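Local structure of spectinomycin phosphotransferase (Legionella pneumophila, 3I1A) at residues A[297-300]-A[305-308]; A[290-295]-A[310-315]; A[159-164]-A[176-181]; A[212-217]-A[248-253]; A[149-154]-A[191-196]. The protein probably transfers a phosphate group from a bound nucleotide to the antibiotic spectinomycin, the reaction that makes its host resistant. All coordinates share one frame; numbering follows the deposited sequence.

Overall arrangement
From the N terminus, past the small sheet-bearing lobe, the chain first enters contact 5, which opens on helix 149-157 and closes on helix 182-198. Within that span contact 3 closes a shorter loop, bringing 159-164 back to helix 169-180. Contact 4 follows in series and joins two loops near the centre of the molecule, one carrying N217, a magnesium-binding residue (metal absent here). Contact 2 then pairs helices 274-297 and 303-315, and contact 1, at the short connection between those helices, lies within its span. No pair crosses along the chain. A290 and V291 of contact 2 pack on helix 149-157 of contact 5, while F177 of contact 3 packs against F310, F313 and K314 of contact 2.

Contact 1: residues A[297-300]-A[305-308]; sequences LSRN and SRLE
R306 reaches from helix 303-315 to the backbone of S298 and the side chain of R299. Its CB points toward the 297-300 segment, and CG carries the chain on in extended form. CD comes 3.7 Å from S298 O, and there a bend at chi3 (71°) turns the guanidinium so that the same carbonyl oxygen lies over one of its faces. S298 O is 2.9 Å from R306 NE, but the angle is too poor for a hydrogen bond; NE is instead bonded to D295 O. CZ is 3.7 Å from R299 CD, and NH1 is closer still to that methylene, at 3.3 Å. NH2 bonds L296 O, so the group gathers carbonyl oxygens from the last turn of the preceding helix. NH1 forms a salt bridge with D168 and a hydrogen bond with N303. The two guanidinium planes differ by 22°, with R299 NE 4.0 Å from R306 NH1. R299 NE has a long, weak ion pair with D168, whose negative charge would probably ease the approach of the two arginines. From helix 303-315 the R306 side chain thus spans to the end of helix 274-297, and also touches L170 of helix 169-180.

Contact 2: residues A[290-295]-A[310-315]; sequences AVYGQD and FKYFKE
Y312 swings its ring across to Y292 because its CG stands anti to the backbone N (chi1 179°), whereas in Y292 CG lies anti to the carbonyl carbon, which sets the ring with one face toward Y312. The two rings meet edge-to-face, with the edge of Y312 directed at the face of Y292, their centroids 4.5 Å apart and their planes at 54°. Y312 CD2 sits over the centre of the Y292 ring, and CE2 makes the closest approach, 3.4 Å from Y292 CE1. On the opposite face of Y292, toward the rim, lies V291 CG1 from its own helix. The next residue after Y312, F313, presents its ring edge: F313 CD1 is 4.2 Å from Y292 CB and 4.0 Å from G293 N, so the ring rests close against the backbone where glycine has no side chain. F313 also meets F174 edge-to-face, which ties in helix 169-180. The hydroxyl of Y312 is hydrogen-bonded to D288, another residue of helix 274-297, and this anchors the far end of its ring. The short helical segments approach to 9.4 Å between axes, their directions 136° apart. Two consecutive helices, 274-297 and 303-315, thereby fold back on each other as an alpha-helical hairpin in the helical C-terminal lobe of this kinase-like phosphotransferase fold.

Contact 3: residues A[159-164]-A[176-181]; sequences NQIEFD and SFFNQN
The ring of F178 takes the side chain of I161 over one face. I161 CD1 stands 4.0 Å from the ring centroid and only 20° off the normal, a CH-pi contact displaced toward the rim, while I161 CG1 lies 3.7 Å from F178 CD2. The two side chains cross at about a right angle. In I161, CG1 lies beside the backbone N and carries CD1 over the ring, and the other branch, CG2, reaches N179 CB at 4.2 Å. This is the return of a helix-loop-helix connection: the loop after helix 149-157 folds back on the C-terminal turn of helix 169-180, and K175 of that helix bonds E162 O. On the same turn, N181 ND2 sits 3.2 Å above the plane of the F177 ring, over its centre, and donates an almost straight bond (170°) of 2.8 Å to F177 O, which fixes the rotation of the amide. F177 also meets the ring of F317 edge-to-face.

Contact 4: residues A[212-217]-A[248-253]; sequences DIHAGN and GGVGNV
H214 and A215 touch the facing loop through carbon atoms: H214 CB is 3.7 Å from V250 CG1, and A215 CB is 3.6 Å from V253 CG2. Beside them one water joins the two backbones, accepting from A215 N at 2.9 Å and donating to V250 O at 2.7 Å. V250 is the second residue of the type II turn from G249 to N252, and V253 follows it; G251, at the third position, has the positive phi that favours glycine, as does G249. In H214, CG lies between the backbone N and the carbonyl carbon (chi1 56°), which folds the ring back over its own loop. There ND1 accepts from G216 N at 3.0 Å, the donor tilted out of the ring plane. N217 ND2 donates to D212 O at 2.9 Å, and R284 forms a salt bridge with D212 while touching both H214 and V250. The H-x-D-x-x-x-x-N sequence from H210 to N217 matches the catalytic loop signature of aminoglycoside phosphotransferases and protein kinases. The loops meet without a direct polar bond, through carbon contact and the water. The bond from ND2 fixes the N217 amide, consistent with OD1 serving the magnesium N217 binds, absent here.

Contact 5: residues A[149-154]-A[191-196]; sequences KWREIV and TSEKLS
R151 NE and E193 OE1 form a salt bridge with a hydrogen bond of 2.8 Å, bent to 143° at the hydrogen. E193 has two conformers, so the pairing is to that extent doubtful. OE1 lies near the guanidinium plane, whereas NE approaches from above the carboxylate plane, 54° out of it. A water adds a second link, accepting from R151 NH2 at 3.0 Å and donating to E193 OE2 at 2.9 Å. R155 shares OE1, and R151 NH1 has further partners in E283 and Y279. The salt bridge joins helices 149-157 and 182-198 in the C-terminal helical lobe, E283 and Y279 bring in helix 274-297, and segments 149-154 and 191-196 run roughly antiparallel, their directions 148° apart. S192 OG, bonded to E283, stands 3.2 Å from R151 NH1. S196 OG lies over one face of the guanidinium, 3.7 Å from R151 NH2, held by its own bond to E193 O. Nearer the backbone, R151 CD packs 3.8 Å from E193 CB.

Contact 1: residues A[297-300]-A[305-308]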
# COMPACT_ATOMS: atom_id res chain seq x y z
N LEU A 297 1.93 -14.34 -18.57
CA LEU A 297 2.66 -14.60 -19.81
C LEU A 297 3.92 -15.41 -19.52
O LEU A 297 4.49 -16.03 -20.42
CB LEU A 297 3.05 -13.28 -20.49
CG LEU A 297 1.86 -12.48 -21.03
CD1 LEU A 297 2.33 -11.08 -21.44
CD2 LEU A 297 1.27 -13.19 -22.23
N SER A 298 4.36 -15.37 -18.25
CA SER A 298 5.55 -16.11 -17.81
C SER A 298 5.17 -17.27 -16.88
O SER A 298 4.00 -17.45 -16.53
CB SER A 298 6.51 -15.19 -17.07
OG SER A 298 6.87 -14.11 -17.90
N ARG A 299 6.18 -18.04 -16.49
CA ARG A 299 6.01 -19.19 -15.61
C ARG A 299 6.99 -18.99 -14.48
O ARG A 299 7.74 -19.90 -14.12
CB ARG A 299 6.30 -20.49 -16.37
CG ARG A 299 5.59 -20.58 -17.72
CD ARG A 299 4.30 -21.37 -17.65
NE ARG A 299 4.54 -22.80 -17.81
CZ ARG A 299 4.75 -23.40 -18.98
NH1 ARG A 299 4.76 -22.70 -20.11
NH2 ARG A 299 4.97 -24.71 -19.02
N ASN A 300 6.98 -17.78 -13.94
CA ASN A 300 7.85 -17.39 -12.84
C ASN A 300 7.38 -17.92 -11.49
O ASN A 300 8.21 -18.16 -10.61
CB ASN A 300 7.97 -15.86 -12.77
CG ASN A 300 8.65 -15.28 -14.00
OD1 ASN A 300 9.50 -15.92 -14.62
ND2 ASN A 300 8.29 -14.04 -14.34
N SER A 305 -0.41 -19.95 -7.89
CA SER A 305 -0.14 -18.53 -7.72
C SER A 305 -0.51 -17.73 -8.97
O SER A 305 -1.02 -16.61 -8.87
CB SER A 305 1.33 -18.31 -7.38
OG SER A 305 1.63 -18.88 -6.11
N ARG A 306 -0.24 -18.30 -10.13
CA ARG A 306 -0.59 -17.65 -11.39
C ARG A 306 -2.11 -17.57 -11.53
O ARG A 306 -2.62 -16.61 -12.05
CB ARG A 306 0.02 -18.38 -12.57
CG ARG A 306 1.51 -18.11 -12.71
CD ARG A 306 2.14 -19.01 -13.77
NE ARG A 306 1.74 -18.66 -15.13
CZ ARG A 306 1.49 -19.55 -16.10
NH1 ARG A 306 1.59 -20.85 -15.86
NH2 ARG A 306 1.16 -19.13 -17.31
N LEU A 307 -2.83 -18.61 -11.09
CA LEU A 307 -4.30 -18.54 -11.18
C LEU A 307 -4.80 -17.40 -10.28
O LEU A 307 -5.77 -16.73 -10.61
CB LEU A 307 -4.95 -19.87 -10.74
CG LEU A 307 -6.50 -19.95 -10.71
CD1 LEU A 307 -7.17 -19.61 -12.06
CD2 LEU A 307 -6.86 -21.40 -10.34
N GLU A 308 -4.17 -17.19 -9.13
CA GLU A 308 -4.64 -16.09 -8.27
C GLU A 308 -4.44 -14.76 -8.99
O GLU A 308 -5.31 -13.88 -8.94
CB GLU A 308 -3.90 -16.06 -6.93
CG GLU A 308 -4.14 -17.31 -6.09
CD GLU A 308 -3.49 -17.25 -4.72
OE1 GLU A 308 -2.30 -16.88 -4.62
OE2 GLU A 308 -4.18 -17.60 -3.73

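Contact 2: residues A[290-295]-A[310-315]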
# COMPACT_ATOMS: atom_id res chain seq x y z
N ALA A 290 0.46 -4.72 -15.88
CA ALA A 290 1.84 -5.05 -16.18
C ALA A 290 2.37 -6.15 -15.28
O ALA A 290 3.00 -7.10 -15.75
CB ALA A 290 2.73 -3.78 -16.07
N VAL A 291 2.13 -6.02 -13.98
CA VAL A 291 2.60 -6.98 -12.99
C VAL A 291 1.90 -8.33 -13.07
O VAL A 291 2.56 -9.38 -13.21
CB VAL A 291 2.47 -6.38 -11.56
CG1 VAL A 291 2.74 -7.45 -10.53
CG2 VAL A 291 3.47 -5.22 -11.38
N TYR A 292 0.57 -8.33 -13.01
CA TYR A 292 -0.16 -9.59 -13.06
C TYR A 292 -0.18 -10.16 -14.48
O TYR A 292 -0.13 -11.38 -14.67
CB TYR A 292 -1.55 -9.42 -12.47
CG TYR A 292 -1.47 -9.00 -11.00
CD1 TYR A 292 -1.32 -7.66 -10.64
CD2 TYR A 292 -1.49 -9.95 -9.99
CE1 TYR A 292 -1.20 -7.28 -9.31
CE2 TYR A 292 -1.37 -9.58 -8.65
CZ TYR A 292 -1.23 -8.25 -8.32
OH TYR A 292 -1.11 -7.88 -7.00
N GLY A 293 -0.20 -9.29 -15.48
CA GLY A 293 -0.16 -9.79 -16.84
C GLY A 293 1.15 -10.53 -17.11
O GLY A 293 1.18 -11.60 -17.75
N GLN A 294 2.27 -9.98 -16.63
CA GLN A 294 3.54 -10.65 -16.85
C GLN A 294 3.57 -12.01 -16.14
O GLN A 294 4.17 -12.98 -16.64
CB GLN A 294 4.71 -9.80 -16.34
CG GLN A 294 6.07 -10.38 -16.74
CD GLN A 294 6.25 -10.44 -18.26
OE1 GLN A 294 6.25 -11.53 -18.86
NE2 GLN A 294 6.37 -9.28 -18.88
N ASP A 295 2.93 -12.09 -14.97
CA ASP A 295 2.89 -13.36 -14.24
C ASP A 295 2.14 -14.42 -15.04
O ASP A 295 2.40 -15.62 -14.89
CB ASP A 295 2.22 -13.16 -12.87
CG ASP A 295 2.54 -14.28 -11.90
OD1 ASP A 295 3.70 -14.76 -11.89
OD2 ASP A 295 1.63 -14.66 -11.13
N PHE A 310 -4.48 -14.29 -12.15
CA PHE A 310 -5.48 -14.24 -13.22
C PHE A 310 -6.84 -13.79 -12.68
O PHE A 310 -7.50 -12.96 -13.29
CB PHE A 310 -5.56 -15.62 -13.90
CG PHE A 310 -6.39 -15.65 -15.17
CD1 PHE A 310 -6.53 -14.53 -15.98
CD2 PHE A 310 -6.96 -16.85 -15.59
CE1 PHE A 310 -7.24 -14.61 -17.19
CE2 PHE A 310 -7.68 -16.93 -16.80
CZ PHE A 310 -7.81 -15.81 -17.59
N LYS A 311 -7.25 -14.31 -11.52
CA LYS A 311 -8.50 -13.91 -10.92
C LYS A 311 -8.45 -12.42 -10.57
O LYS A 311 -9.41 -11.68 -10.81
CB LYS A 311 -8.77 -14.78 -9.67
CG LYS A 311 -9.00 -16.24 -10.04
CD LYS A 311 -9.50 -17.08 -8.86
CE LYS A 311 -9.74 -18.52 -9.29
NZ LYS A 311 -10.37 -19.33 -8.19
N TYR A 312 -7.32 -11.98 -10.02
CA TYR A 312 -7.17 -10.57 -9.66
C TYR A 312 -7.28 -9.70 -10.91
O TYR A 312 -8.01 -8.70 -10.94
CB TYR A 312 -5.82 -10.30 -9.00
CG TYR A 312 -5.65 -8.84 -8.64
CD1 TYR A 312 -6.53 -8.22 -7.73
CD2 TYR A 312 -4.65 -8.07 -9.21
CE1 TYR A 312 -6.39 -6.86 -7.42
CE2 TYR A 312 -4.50 -6.72 -8.90
CZ TYR A 312 -5.37 -6.12 -8.01
OH TYR A 312 -5.19 -4.79 -7.68
N PHE A 313 -6.55 -10.10 -11.94
CA PHE A 313 -6.57 -9.38 -13.21
C PHE A 313 -8.00 -9.27 -13.75
O PHE A 313 -8.44 -8.20 -14.18
CB PHE A 313 -5.67 -10.13 -14.21
CG PHE A 313 -5.39 -9.36 -15.48
CD1 PHE A 313 -4.13 -8.81 -15.72
CD2 PHE A 313 -6.39 -9.19 -16.42
CE1 PHE A 313 -3.88 -8.10 -16.90
CE2 PHE A 313 -6.15 -8.48 -17.61
CZ PHE A 313 -4.90 -7.94 -17.84
N LYS A 314 -8.76 -10.37 -13.72
CA LYS A 314 -10.12 -10.30 -14.26
C LYS A 314 -11.09 -9.48 -13.44
O LYS A 314 -11.97 -8.80 -14.00
CB LYS A 314 -10.68 -11.71 -14.46
CG LYS A 314 -9.94 -12.43 -15.58
CD LYS A 314 -10.60 -13.74 -15.99
CE LYS A 314 -10.42 -14.83 -14.95
NZ LYS A 314 -11.02 -16.11 -15.47
N GLU A 315 -10.94 -9.54 -12.12
CA GLU A 315 -11.82 -8.80 -11.24
C GLU A 315 -11.77 -7.31 -11.51
O GLU A 315 -12.76 -6.61 -11.27
CB GLU A 315 -11.44 -9.06 -9.79
CG GLU A 315 -11.88 -10.42 -9.30
CD GLU A 315 -11.61 -10.59 -7.83
OE1 GLU A 315 -12.25 -11.47 -7.23
OE2 GLU A 315 -10.76 -9.85 -7.29

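Contact 3: residues A[159-164]-A[176-181]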
# COMPACT_ATOMS: atom_id res chain seq x y z
N ASN A 159 2.00 -7.45 -28.82
CA ASN A 159 2.38 -8.43 -29.82
C ASN A 159 2.47 -9.85 -29.28
O ASN A 159 2.45 -10.81 -30.06
CB ASN A 159 3.70 -8.02 -30.49
CG ASN A 159 3.53 -6.80 -31.39
OD1 ASN A 159 2.42 -6.47 -31.81
ND2 ASN A 159 4.64 -6.13 -31.69
N GLN A 160 2.57 -10.00 -27.96
CA GLN A 160 2.66 -11.33 -27.35
C GLN A 160 1.29 -12.03 -27.24
O GLN A 160 1.23 -13.22 -26.99
CB GLN A 160 3.28 -11.22 -25.96
CG GLN A 160 4.64 -10.54 -25.93
CD GLN A 160 5.20 -10.51 -24.52
OE1 GLN A 160 5.32 -11.55 -23.88
NE2 GLN A 160 5.53 -9.30 -24.03
N ILE A 161 0.21 -11.29 -27.41
CA ILE A 161 -1.12 -11.87 -27.30
C ILE A 161 -1.43 -12.85 -28.45
O ILE A 161 -2.45 -13.54 -28.43
CB ILE A 161 -2.20 -10.76 -27.25
CG1 ILE A 161 -1.92 -9.83 -26.06
CG2 ILE A 161 -3.60 -11.36 -27.08
CD1 ILE A 161 -1.66 -10.58 -24.74
N GLU A 162 -0.51 -12.93 -29.41
CA GLU A 162 -0.66 -13.81 -30.57
C GLU A 162 -0.58 -15.29 -30.21
O GLU A 162 0.12 -15.69 -29.27
CB GLU A 162 0.44 -13.50 -31.60
CG GLU A 162 0.44 -12.08 -32.14
CD GLU A 162 1.58 -11.83 -33.12
OE1 GLU A 162 1.64 -12.52 -34.16
OE2 GLU A 162 2.41 -10.93 -32.86
N PHE A 163 -1.31 -16.11 -30.97
CA PHE A 163 -1.30 -17.54 -30.76
C PHE A 163 0.14 -18.07 -30.70
O PHE A 163 1.01 -17.67 -31.50
CB PHE A 163 -2.07 -18.21 -31.89
CG PHE A 163 -2.15 -19.69 -31.76
CD1 PHE A 163 -3.31 -20.29 -31.30
CD2 PHE A 163 -1.06 -20.48 -32.10
CE1 PHE A 163 -3.39 -21.67 -31.16
CE2 PHE A 163 -1.13 -21.86 -31.96
CZ PHE A 163 -2.30 -22.45 -31.48
N ASP A 164 0.38 -18.96 -29.74
CA ASP A 164 1.68 -19.57 -29.54
C ASP A 164 1.38 -21.02 -29.13
O ASP A 164 0.79 -21.26 -28.08
CB ASP A 164 2.44 -18.83 -28.44
CG ASP A 164 3.87 -19.32 -28.28
OD1 ASP A 164 4.15 -20.47 -28.67
OD2 ASP A 164 4.70 -18.55 -27.74
N SER A 176 -6.73 -14.94 -24.17
CA SER A 176 -8.11 -14.88 -24.62
C SER A 176 -8.84 -13.73 -23.93
O SER A 176 -9.57 -12.97 -24.57
CB SER A 176 -8.84 -16.19 -24.31
OG SER A 176 -8.36 -17.25 -25.12
N PHE A 177 -8.63 -13.62 -22.62
CA PHE A 177 -9.27 -12.58 -21.84
C PHE A 177 -8.75 -11.20 -22.25
O PHE A 177 -9.51 -10.24 -22.34
CB PHE A 177 -9.01 -12.77 -20.33
CG PHE A 177 -9.78 -11.81 -19.47
CD1 PHE A 177 -11.10 -12.06 -19.12
CD2 PHE A 177 -9.21 -10.60 -19.07
CE1 PHE A 177 -11.84 -11.13 -18.38
CE2 PHE A 177 -9.92 -9.67 -18.34
CZ PHE A 177 -11.25 -9.93 -17.99
N PHE A 178 -7.44 -11.11 -22.47
CA PHE A 178 -6.81 -9.84 -22.89
C PHE A 178 -7.41 -9.42 -24.22
O PHE A 178 -7.86 -8.29 -24.43
CB PHE A 178 -5.31 -10.05 -23.06
CG PHE A 178 -4.49 -8.77 -23.11
CD1 PHE A 178 -3.71 -8.39 -22.01
CD2 PHE A 178 -4.49 -7.97 -24.25
CE1 PHE A 178 -2.93 -7.23 -22.05
CE2 PHE A 178 -3.72 -6.80 -24.30
CZ PHE A 178 -2.94 -6.43 -23.20
N ASN A 179 -7.43 -10.37 -25.15
CA ASN A 179 -7.98 -10.08 -26.45
C ASN A 179 -9.45 -9.63 -26.33
O ASN A 179 -9.86 -8.66 -26.99
CB ASN A 179 -7.81 -11.33 -27.32
CG ASN A 179 -8.23 -11.10 -28.75
OD1 ASN A 179 -9.31 -11.52 -29.17
ND2 ASN A 179 -7.38 -10.42 -29.52
N GLN A 180 -10.25 -10.30 -25.49
CA GLN A 180 -11.66 -9.95 -25.34
C GLN A 180 -11.85 -8.56 -24.71
O GLN A 180 -12.89 -7.94 -24.90
CB GLN A 180 -12.41 -10.99 -24.50
CG GLN A 180 -12.27 -12.40 -25.02
CD GLN A 180 -12.78 -13.45 -24.04
OE1 GLN A 180 -12.63 -13.32 -22.82
NE2 GLN A 180 -13.39 -14.51 -24.57
N ASN A 181 -10.86 -8.11 -23.96
CA ASN A 181 -10.92 -6.80 -23.29
C ASN A 181 -9.84 -5.85 -23.83
O ASN A 181 -9.38 -4.94 -23.12
CB ASN A 181 -10.75 -7.00 -21.79
CG ASN A 181 -11.89 -7.75 -21.17
OD1 ASN A 181 -12.90 -7.17 -20.78
ND2 ASN A 181 -11.75 -9.08 -21.11

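Contact 4: residues A[212-217]-A[248-253]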
# COMPACT_ATOMS: atom_id res chain seq x y z
N ASP A 212 -0.91 4.10 -1.52
CA ASP A 212 -1.63 2.87 -1.81
C ASP A 212 -2.67 2.68 -0.72
O ASP A 212 -2.82 1.59 -0.14
CB ASP A 212 -0.62 1.71 -1.82
CG ASP A 212 -1.15 0.47 -2.47
OD1 ASP A 212 -2.09 0.57 -3.28
OD2 ASP A 212 -0.62 -0.63 -2.17
N ILE A 213 -3.43 3.74 -0.48
CA ILE A 213 -4.40 3.71 0.59
C ILE A 213 -5.78 3.22 0.20
O ILE A 213 -6.74 3.99 0.10
CB ILE A 213 -4.42 5.10 1.33
CG1 ILE A 213 -5.34 5.05 2.54
CG2 ILE A 213 -4.76 6.24 0.37
CD1 ILE A 213 -5.01 3.89 3.49
N HIS A 214 -5.86 1.90 -0.03
CA HIS A 214 -7.10 1.22 -0.35
C HIS A 214 -7.66 0.60 0.93
O HIS A 214 -7.02 0.66 1.98
CB HIS A 214 -6.89 0.15 -1.44
CG HIS A 214 -5.85 -0.86 -1.10
ND1 HIS A 214 -6.12 -1.97 -0.31
CD2 HIS A 214 -4.56 -0.96 -1.47
CE1 HIS A 214 -5.02 -2.70 -0.22
NE2 HIS A 214 -4.06 -2.12 -0.91
N ALA A 215 -8.84 -0.01 0.83
CA ALA A 215 -9.52 -0.57 2.00
C ALA A 215 -8.73 -1.57 2.80
O ALA A 215 -8.94 -1.71 4.01
CB ALA A 215 -10.87 -1.16 1.59
N GLY A 216 -7.82 -2.28 2.14
CA GLY A 216 -7.01 -3.25 2.84
C GLY A 216 -6.02 -2.61 3.78
O GLY A 216 -5.51 -3.27 4.69
N ASN A 217 -5.74 -1.32 3.58
CA ASN A 217 -4.78 -0.63 4.43
C ASN A 217 -5.37 0.26 5.53
O ASN A 217 -4.69 1.09 6.14
CB ASN A 217 -3.78 0.11 3.56
CG ASN A 217 -2.80 -0.85 2.92
OD1 ASN A 217 -2.48 -1.88 3.52
ND2 ASN A 217 -2.31 -0.53 1.74
N GLY A 248 -12.64 4.92 -5.45
CA GLY A 248 -11.84 4.27 -6.49
C GLY A 248 -12.21 2.83 -6.81
O GLY A 248 -11.87 2.33 -7.87
N GLY A 249 -12.88 2.16 -5.88
CA GLY A 249 -13.30 0.78 -6.11
C GLY A 249 -12.28 -0.33 -6.00
O GLY A 249 -12.56 -1.46 -6.45
N VAL A 250 -11.11 -0.05 -5.44
CA VAL A 250 -10.08 -1.08 -5.31
C VAL A 250 -10.60 -2.18 -4.38
O VAL A 250 -10.93 -1.93 -3.20
CB VAL A 250 -8.76 -0.51 -4.73
CG1 VAL A 250 -7.73 -1.63 -4.54
CG2 VAL A 250 -8.20 0.53 -5.67
N GLY A 251 -10.67 -3.40 -4.93
CA GLY A 251 -11.16 -4.55 -4.17
C GLY A 251 -12.67 -4.67 -4.16
O GLY A 251 -13.24 -5.40 -3.34
N ASN A 252 -13.31 -3.95 -5.08
CA ASN A 252 -14.76 -3.92 -5.21
C ASN A 252 -15.49 -3.37 -3.98
O ASN A 252 -16.61 -3.78 -3.67
CB ASN A 252 -15.30 -5.30 -5.58
CG ASN A 252 -16.33 -5.22 -6.70
OD1 ASN A 252 -16.03 -5.46 -7.87
ND2 ASN A 252 -17.55 -4.83 -6.34
N VAL A 253 -14.83 -2.45 -3.28
CA VAL A 253 -15.41 -1.76 -2.14
C VAL A 253 -14.90 -0.33 -2.37
O VAL A 253 -14.05 -0.13 -3.24
CB VAL A 253 -14.91 -2.33 -0.77
CG1 VAL A 253 -15.41 -3.78 -0.59
CG2 VAL A 253 -13.39 -2.29 -0.69
O HOH W 1 -10.53 0.18 -1.58

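Contact 5: residues A[149-154]-A[191-196]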
# COMPACT_ATOMS: atom_id res chain seq x y z
N LYS A 149 7.32 3.70 -17.35
CA LYS A 149 7.75 2.30 -17.21
C LYS A 149 6.66 1.25 -17.43
O LYS A 149 6.81 0.35 -18.27
CB LYS A 149 8.38 2.04 -15.83
CG LYS A 149 8.73 0.56 -15.62
CD LYS A 149 9.49 0.30 -14.33
CE LYS A 149 9.94 -1.16 -14.26
NZ LYS A 149 10.91 -1.42 -13.17
N TRP A 150 5.58 1.38 -16.67
CA TRP A 150 4.48 0.43 -16.75
C TRP A 150 3.69 0.53 -18.03
O TRP A 150 3.25 -0.48 -18.59
CB TRP A 150 3.56 0.63 -15.54
CG TRP A 150 4.35 0.68 -14.30
CD1 TRP A 150 4.64 1.78 -13.54
CD2 TRP A 150 5.01 -0.43 -13.67
NE1 TRP A 150 5.44 1.42 -12.47
CE2 TRP A 150 5.68 0.07 -12.53
CE3 TRP A 150 5.10 -1.80 -13.97
CZ2 TRP A 150 6.43 -0.75 -11.69
CZ3 TRP A 150 5.84 -2.61 -13.12
CH2 TRP A 150 6.50 -2.09 -12.00
N ARG A 151 3.49 1.75 -18.52
CA ARG A 151 2.76 1.90 -19.76
C ARG A 151 3.54 1.18 -20.87
O ARG A 151 2.95 0.55 -21.73
CB ARG A 151 2.60 3.38 -20.11
CG ARG A 151 1.64 4.10 -19.17
CD ARG A 151 1.32 5.49 -19.67
NE ARG A 151 2.42 6.43 -19.49
CZ ARG A 151 2.74 7.00 -18.34
NH1 ARG A 151 2.05 6.72 -17.24
NH2 ARG A 151 3.73 7.89 -18.30
N GLU A 152 4.85 1.29 -20.84
CA GLU A 152 5.68 0.64 -21.85
C GLU A 152 5.57 -0.87 -21.76
O GLU A 152 5.43 -1.54 -22.78
CB GLU A 152 7.15 1.07 -21.70
CG GLU A 152 7.37 2.56 -21.96
CD GLU A 152 8.82 2.99 -21.80
OE1 GLU A 152 9.52 2.47 -20.90
OE2 GLU A 152 9.26 3.88 -22.55
N ILE A 153 5.61 -1.40 -20.54
CA ILE A 153 5.50 -2.85 -20.36
C ILE A 153 4.18 -3.37 -20.91
O ILE A 153 4.14 -4.40 -21.57
CB ILE A 153 5.62 -3.23 -18.88
CG1 ILE A 153 7.07 -3.06 -18.43
CG2 ILE A 153 5.19 -4.68 -18.66
CD1 ILE A 153 7.24 -3.05 -16.92
N VAL A 154 3.08 -2.67 -20.65
CA VAL A 154 1.81 -3.17 -21.16
C VAL A 154 1.82 -3.12 -22.70
O VAL A 154 1.25 -3.98 -23.35
CB VAL A 154 0.58 -2.39 -20.61
CG1 VAL A 154 -0.67 -2.91 -21.24
CG2 VAL A 154 0.49 -2.55 -19.08
N THR A 191 -5.02 6.47 -22.05
CA THR A 191 -5.56 7.56 -21.25
C THR A 191 -4.54 7.99 -20.22
O THR A 191 -4.35 9.18 -19.98
CB THR A 191 -6.87 7.19 -20.55
OG1 THR A 191 -7.89 7.00 -21.53
CG2 THR A 191 -7.30 8.31 -19.60
N SER A 192 -3.88 7.01 -19.60
CA SER A 192 -2.84 7.32 -18.63
C SER A 192 -1.75 8.14 -19.34
O SER A 192 -1.28 9.14 -18.81
CB SER A 192 -2.25 6.03 -18.06
OG SER A 192 -1.11 6.31 -17.27
N GLU A 193 -1.37 7.72 -20.55
CA GLU A 193 -0.33 8.42 -21.32
C GLU A 193 -0.76 9.85 -21.68
O GLU A 193 0.00 10.79 -21.47
CB GLU A 193 -0.01 7.61 -22.59
CG GLU A 193 1.18 8.09 -23.45
CD GLU A 193 2.55 7.97 -22.78
OE1 GLU A 193 2.87 6.93 -22.17
OE2 GLU A 193 3.34 8.94 -22.89
N LYS A 194 -1.98 10.01 -22.19
CA LYS A 194 -2.53 11.32 -22.56
C LYS A 194 -2.60 12.26 -21.36
O LYS A 194 -2.26 13.45 -21.45
CB LYS A 194 -3.93 11.16 -23.15
CG LYS A 194 -4.64 12.45 -23.55
CD LYS A 194 -6.15 12.22 -23.64
CE LYS A 194 -6.85 13.24 -24.54
NZ LYS A 194 -6.55 13.04 -26.01
N LEU A 195 -3.06 11.73 -20.23
CA LEU A 195 -3.17 12.54 -19.04
C LEU A 195 -1.80 12.90 -18.49
O LEU A 195 -1.63 14.00 -17.97
CB LEU A 195 -4.03 11.83 -17.99
CG LEU A 195 -5.50 11.62 -18.38
CD1 LEU A 195 -6.27 10.98 -17.22
CD2 LEU A 195 -6.13 12.96 -18.75
N SER A 196 -0.82 12.02 -18.62
CA SER A 196 0.50 12.36 -18.10
C SER A 196 1.09 13.53 -18.88
O SER A 196 1.81 14.35 -18.32
CB SER A 196 1.48 11.18 -18.16
OG SER A 196 1.87 10.86 -19.48
O HOH W 2 5.09 9.26 -20.65